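Long-range contact in SmhA (Serratia marcescens, PDB 7A27), which probably acts as one of the three components of Smh, a tripartite alpha-pore forming toxin that perforates membranes: residues A[9-19]-A[338-349]. Sequence-based numbering, arbitrary orientation.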
loop_
_atom_site.group_PDB
_atom_site.type_symbol
_atom_site.label_atom_id
_atom_site.label_comp_id
_atom_site.label_asym_id
_atom_site.label_seq_id
_atom_site.Cartn_x
_atom_site.Cartn_y
_atom_site.Cartn_z
ATOM N N LEU A 9 -12.245 -9.742 24.361
ATOM C CA LEU A 9 -13.215 -9.289 23.326
ATOM C C LEU A 9 -12.601 -8.133 22.521
ATOM O O LEU A 9 -13.362 -7.413 21.840
ATOM C CB LEU A 9 -14.519 -8.854 24.007
ATOM C CG LEU A 9 -15.302 -9.932 24.747
ATOM C CD1 LEU A 9 -16.506 -9.342 25.462
ATOM C CD2 LEU A 9 -15.743 -11.004 23.782
ATOM N N SER A 10 -11.280 -7.978 22.566
ATOM C CA SER A 10 -10.535 -6.870 21.914
ATOM C C SER A 10 -10.354 -7.138 20.419
ATOM O O SER A 10 -10.537 -8.274 19.947
ATOM C CB SER A 10 -9.177 -6.679 22.554
ATOM O OG SER A 10 -8.222 -7.611 22.048
ATOM N N PRO A 11 -9.996 -6.082 19.656
ATOM C CA PRO A 11 -9.632 -6.202 18.250
ATOM C C PRO A 11 -8.274 -6.874 18.026
ATOM O O PRO A 11 -7.883 -7.016 16.909
ATOM C CB PRO A 11 -9.468 -4.767 17.733
ATOM C CG PRO A 11 -10.016 -3.879 18.830
ATOM C CD PRO A 11 -10.009 -4.691 20.104
ATOM N N GLN A 12 -7.562 -7.194 19.102
ATOM C CA GLN A 12 -6.199 -7.779 19.037
ATOM C C GLN A 12 -5.343 -6.823 18.211
ATOM O O GLN A 12 -5.585 -5.620 18.304
ATOM C CB GLN A 12 -6.316 -9.230 18.557
ATOM C CG GLN A 12 -7.347 -9.976 19.393
ATOM C CD GLN A 12 -7.110 -11.445 19.544
ATOM O OE1 GLN A 12 -6.033 -11.948 19.294
ATOM N NE2 GLN A 12 -8.144 -12.132 19.985
ATOM N N THR A 13 -4.427 -7.320 17.388
ATOM C CA THR A 13 -3.503 -6.446 16.611
ATOM C C THR A 13 -4.140 -6.001 15.291
ATOM O O THR A 13 -3.375 -5.569 14.432
ATOM C CB THR A 13 -2.149 -7.130 16.366
ATOM O OG1 THR A 13 -2.346 -8.256 15.508
ATOM C CG2 THR A 13 -1.478 -7.556 17.654
ATOM N N LEU A 14 -5.471 -6.062 15.125
ATOM C CA LEU A 14 -6.152 -5.607 13.879
ATOM C C LEU A 14 -5.847 -4.134 13.581
ATOM O O LEU A 14 -5.624 -3.824 12.395
ATOM C CB LEU A 14 -7.669 -5.799 13.983
ATOM C CG LEU A 14 -8.203 -7.212 13.741
ATOM C CD1 LEU A 14 -9.700 -7.247 13.931
ATOM C CD2 LEU A 14 -7.877 -7.709 12.337
ATOM N N MET A 15 -5.860 -3.256 14.587
ATOM C CA MET A 15 -5.676 -1.800 14.357
ATOM C C MET A 15 -4.314 -1.577 13.703
ATOM O O MET A 15 -4.278 -0.992 12.613
ATOM C CB MET A 15 -5.791 -0.985 15.646
ATOM C CG MET A 15 -5.769 0.505 15.385
ATOM S SD MET A 15 -6.230 1.517 16.806
ATOM C CE MET A 15 -5.516 3.092 16.341
ATOM N N ALA A 16 -3.253 -2.076 14.334
ATOM C CA ALA A 16 -1.863 -1.946 13.849
ATOM C C ALA A 16 -1.723 -2.653 12.493
ATOM O O ALA A 16 -1.105 -2.108 11.578
ATOM C CB ALA A 16 -0.916 -2.518 14.867
ATOM N N MET A 17 -2.280 -3.848 12.374
ATOM C CA MET A 17 -2.183 -4.677 11.157
ATOM C C MET A 17 -2.780 -3.914 9.978
ATOM O O MET A 17 -2.164 -3.969 8.920
ATOM C CB MET A 17 -2.887 -6.022 11.345
ATOM C CG MET A 17 -2.524 -7.040 10.287
ATOM S SD MET A 17 -2.480 -8.662 10.971
ATOM C CE MET A 17 -0.920 -8.557 11.853
ATOM N N HIS A 18 -3.903 -3.209 10.156
ATOM C CA HIS A 18 -4.563 -2.409 9.086
ATOM C C HIS A 18 -3.684 -1.198 8.753
ATOM O O HIS A 18 -3.547 -0.886 7.559
ATOM C CB HIS A 18 -5.996 -2.004 9.461
ATOM C CG HIS A 18 -7.045 -3.032 9.179
ATOM N ND1 HIS A 18 -7.439 -3.958 10.099
ATOM C CD2 HIS A 18 -7.797 -3.276 8.080
ATOM C CE1 HIS A 18 -8.392 -4.721 9.577
ATOM N NE2 HIS A 18 -8.652 -4.312 8.352
ATOM N N ILE A 19 -3.096 -0.555 9.756
ATOM C CA ILE A 19 -2.170 0.599 9.565
ATOM C C ILE A 19 -0.948 0.143 8.738
ATOM O O ILE A 19 -0.590 0.848 7.792
ATOM C CB ILE A 19 -1.812 1.214 10.936
ATOM C CG1 ILE A 19 -3.046 1.870 11.569
ATOM C CG2 ILE A 19 -0.642 2.176 10.827
ATOM C CD1 ILE A 19 -2.843 2.384 12.974
ATOM N N ASN A 338 -13.931 -3.113 26.033
ATOM C CA ASN A 338 -13.603 -3.675 24.704
ATOM C C ASN A 338 -14.338 -2.860 23.626
ATOM O O ASN A 338 -13.782 -2.728 22.524
ATOM C CB ASN A 338 -13.797 -5.184 24.724
ATOM C CG ASN A 338 -12.650 -5.882 25.430
ATOM O OD1 ASN A 338 -11.494 -5.731 25.032
ATOM N ND2 ASN A 338 -12.951 -6.670 26.450
ATOM N N ALA A 339 -15.490 -2.262 23.942
ATOM C CA ALA A 339 -16.232 -1.382 23.010
ATOM C C ALA A 339 -15.376 -0.163 22.664
ATOM O O ALA A 339 -15.248 0.144 21.465
ATOM C CB ALA A 339 -17.546 -0.964 23.608
ATOM N N GLU A 340 -14.815 0.496 23.683
ATOM C CA GLU A 340 -13.945 1.698 23.526
ATOM C C GLU A 340 -12.806 1.350 22.566
ATOM O O GLU A 340 -12.479 2.195 21.722
ATOM C CB GLU A 340 -13.383 2.194 24.863
ATOM C CG GLU A 340 -14.446 2.831 25.758
ATOM C CD GLU A 340 -14.059 3.188 27.194
ATOM O OE1 GLU A 340 -14.980 3.184 28.078
ATOM O OE2 GLU A 340 -12.847 3.491 27.443
ATOM N N LYS A 341 -12.220 0.161 22.719
ATOM C CA LYS A 341 -11.091 -0.322 21.878
ATOM C C LYS A 341 -11.550 -0.398 20.419
ATOM O O LYS A 341 -10.788 0.049 19.548
ATOM C CB LYS A 341 -10.563 -1.692 22.317
ATOM C CG LYS A 341 -9.871 -1.714 23.670
ATOM C CD LYS A 341 -9.480 -3.100 24.130
ATOM C CE LYS A 341 -9.006 -3.141 25.568
ATOM N NZ LYS A 341 -8.812 -4.535 26.039
ATOM N N TRP A 342 -12.754 -0.930 20.167
ATOM C CA TRP A 342 -13.306 -1.057 18.796
ATOM C C TRP A 342 -13.656 0.332 18.237
ATOM O O TRP A 342 -13.430 0.526 17.019
ATOM C CB TRP A 342 -14.483 -2.029 18.758
ATOM C CG TRP A 342 -14.083 -3.472 18.797
ATOM C CD1 TRP A 342 -14.027 -4.294 19.887
ATOM C CD2 TRP A 342 -13.681 -4.282 17.685
ATOM N NE1 TRP A 342 -13.613 -5.547 19.530
ATOM C CE2 TRP A 342 -13.392 -5.567 18.186
ATOM C CE3 TRP A 342 -13.522 -4.044 16.320
ATOM C CZ2 TRP A 342 -12.957 -6.606 17.369
ATOM C CZ3 TRP A 342 -13.092 -5.072 15.511
ATOM C CH2 TRP A 342 -12.822 -6.336 16.027
ATOM N N GLN A 343 -14.142 1.269 19.065
ATOM C CA GLN A 343 -14.468 2.646 18.601
ATOM C C GLN A 343 -13.194 3.348 18.133
ATOM O O GLN A 343 -13.248 4.007 17.074
ATOM C CB GLN A 343 -15.205 3.463 19.668
ATOM C CG GLN A 343 -16.677 3.090 19.717
ATOM C CD GLN A 343 -17.229 3.090 18.307
ATOM O OE1 GLN A 343 -17.084 4.087 17.599
ATOM N NE2 GLN A 343 -17.823 1.974 17.879
ATOM N N LEU A 344 -12.105 3.199 18.888
ATOM C CA LEU A 344 -10.812 3.833 18.567
ATOM C C LEU A 344 -10.353 3.275 17.212
ATOM O O LEU A 344 -9.944 4.073 16.328
ATOM C CB LEU A 344 -9.816 3.512 19.685
ATOM C CG LEU A 344 -8.708 4.544 19.916
ATOM C CD1 LEU A 344 -9.114 5.480 21.057
ATOM C CD2 LEU A 344 -7.345 3.873 20.191
ATOM N N PHE A 345 -10.459 1.950 17.053
ATOM C CA PHE A 345 -10.109 1.212 15.811
ATOM C C PHE A 345 -10.979 1.751 14.674
ATOM O O PHE A 345 -10.408 2.123 13.642
ATOM C CB PHE A 345 -10.230 -0.301 16.027
ATOM C CG PHE A 345 -9.963 -1.173 14.821
ATOM C CD1 PHE A 345 -9.064 -0.797 13.834
ATOM C CD2 PHE A 345 -10.585 -2.402 14.698
ATOM C CE1 PHE A 345 -8.828 -1.617 12.741
ATOM C CE2 PHE A 345 -10.338 -3.215 13.608
ATOM C CZ PHE A 345 -9.450 -2.829 12.645
ATOM N N SER A 346 -12.295 1.853 14.885
ATOM C CA SER A 346 -13.248 2.384 13.878
ATOM C C SER A 346 -12.753 3.735 13.336
ATOM O O SER A 346 -12.917 3.961 12.125
ATOM C CB SER A 346 -14.639 2.480 14.452
ATOM O OG SER A 346 -15.529 3.215 13.627
ATOM N N LYS A 347 -12.177 4.606 14.176
ATOM C CA LYS A 347 -11.699 5.948 13.742
ATOM C C LYS A 347 -10.487 5.761 12.820
ATOM O O LYS A 347 -10.417 6.426 11.762
ATOM C CB LYS A 347 -11.276 6.832 14.913
ATOM C CG LYS A 347 -12.305 7.046 16.012
ATOM C CD LYS A 347 -13.588 7.778 15.653
ATOM C CE LYS A 347 -14.483 7.888 16.876
ATOM N NZ LYS A 347 -15.768 8.565 16.586
ATOM N N SER A 348 -9.544 4.906 13.216
ATOM C CA SER A 348 -8.338 4.570 12.421
ATOM C C SER A 348 -8.778 4.134 11.013
ATOM O O SER A 348 -8.148 4.573 10.029
ATOM C CB SER A 348 -7.511 3.536 13.128
ATOM O OG SER A 348 -6.403 3.158 12.322
ATOM N N ILE A 349 -9.859 3.351 10.935
ATOM C CA ILE A 349 -10.472 2.825 9.678
ATOM C C ILE A 349 -11.077 3.978 8.881
ATOM O O ILE A 349 -10.830 4.040 7.661
ATOM C CB ILE A 349 -11.543 1.749 9.958
ATOM C CG1 ILE A 349 -10.985 0.550 10.729
ATOM C CG2 ILE A 349 -12.198 1.307 8.639
ATOM C CD1 ILE A 349 -10.162 -0.396 9.875
#
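In the long helical bundle of soluble SmhA, the N-terminal lead-in and first turns of helix 14-37 pack along helix 325-358, where Pro-11 packs over the face of the Trp-342 indole. The segments 14-19 and 338-349 run nearly parallel, 9° between their axes and 9.9 Å apart at closest approach. Pro-11 CG sits over the five-membered ring of Trp-342, 3.8 Å from its centroid and near the ring normal, a CH-pi contact to which a rigid, flat-sided proline is well suited. The indole N-H of Trp-342 points at the loop that leads into helix 14-37: NE1 donates to Leu-9 O at 3.0 Å, with an N-H...O angle of 161°. The acceptor lies in the indole plane and the donor in the carbonyl plane, so the bond, with Pro-11 over the face, helps fix the turn of the ring. Tyr-312 OH also bonds to Leu-9 O.

One turn on, Phe-345 is wedged between Leu-14, Met-15 and His-18. With CG anti to the backbone N, its ring reaches Leu-14 CB, 3.7 Å from CZ, while the backbone of Met-15 lies over one face; the His-18 ring meets it obliquely, planes at 52°. The extended Met-15 chain brings its CE to Ser-348 CB, whose small side chain permits close approach. His-18 ND1 donates to Leu-14 O at 2.9 Å from above the carbonyl plane, His-18 N from the opposite face; Ile-349 CD1 packs over one imidazole face. Helix 48-96 backs Trp-342, Phe-345 and Ile-349. The interface is thus mainly apolar, and Trp-342 NE1 and His-18 ND1 each find a main-chain carbonyl.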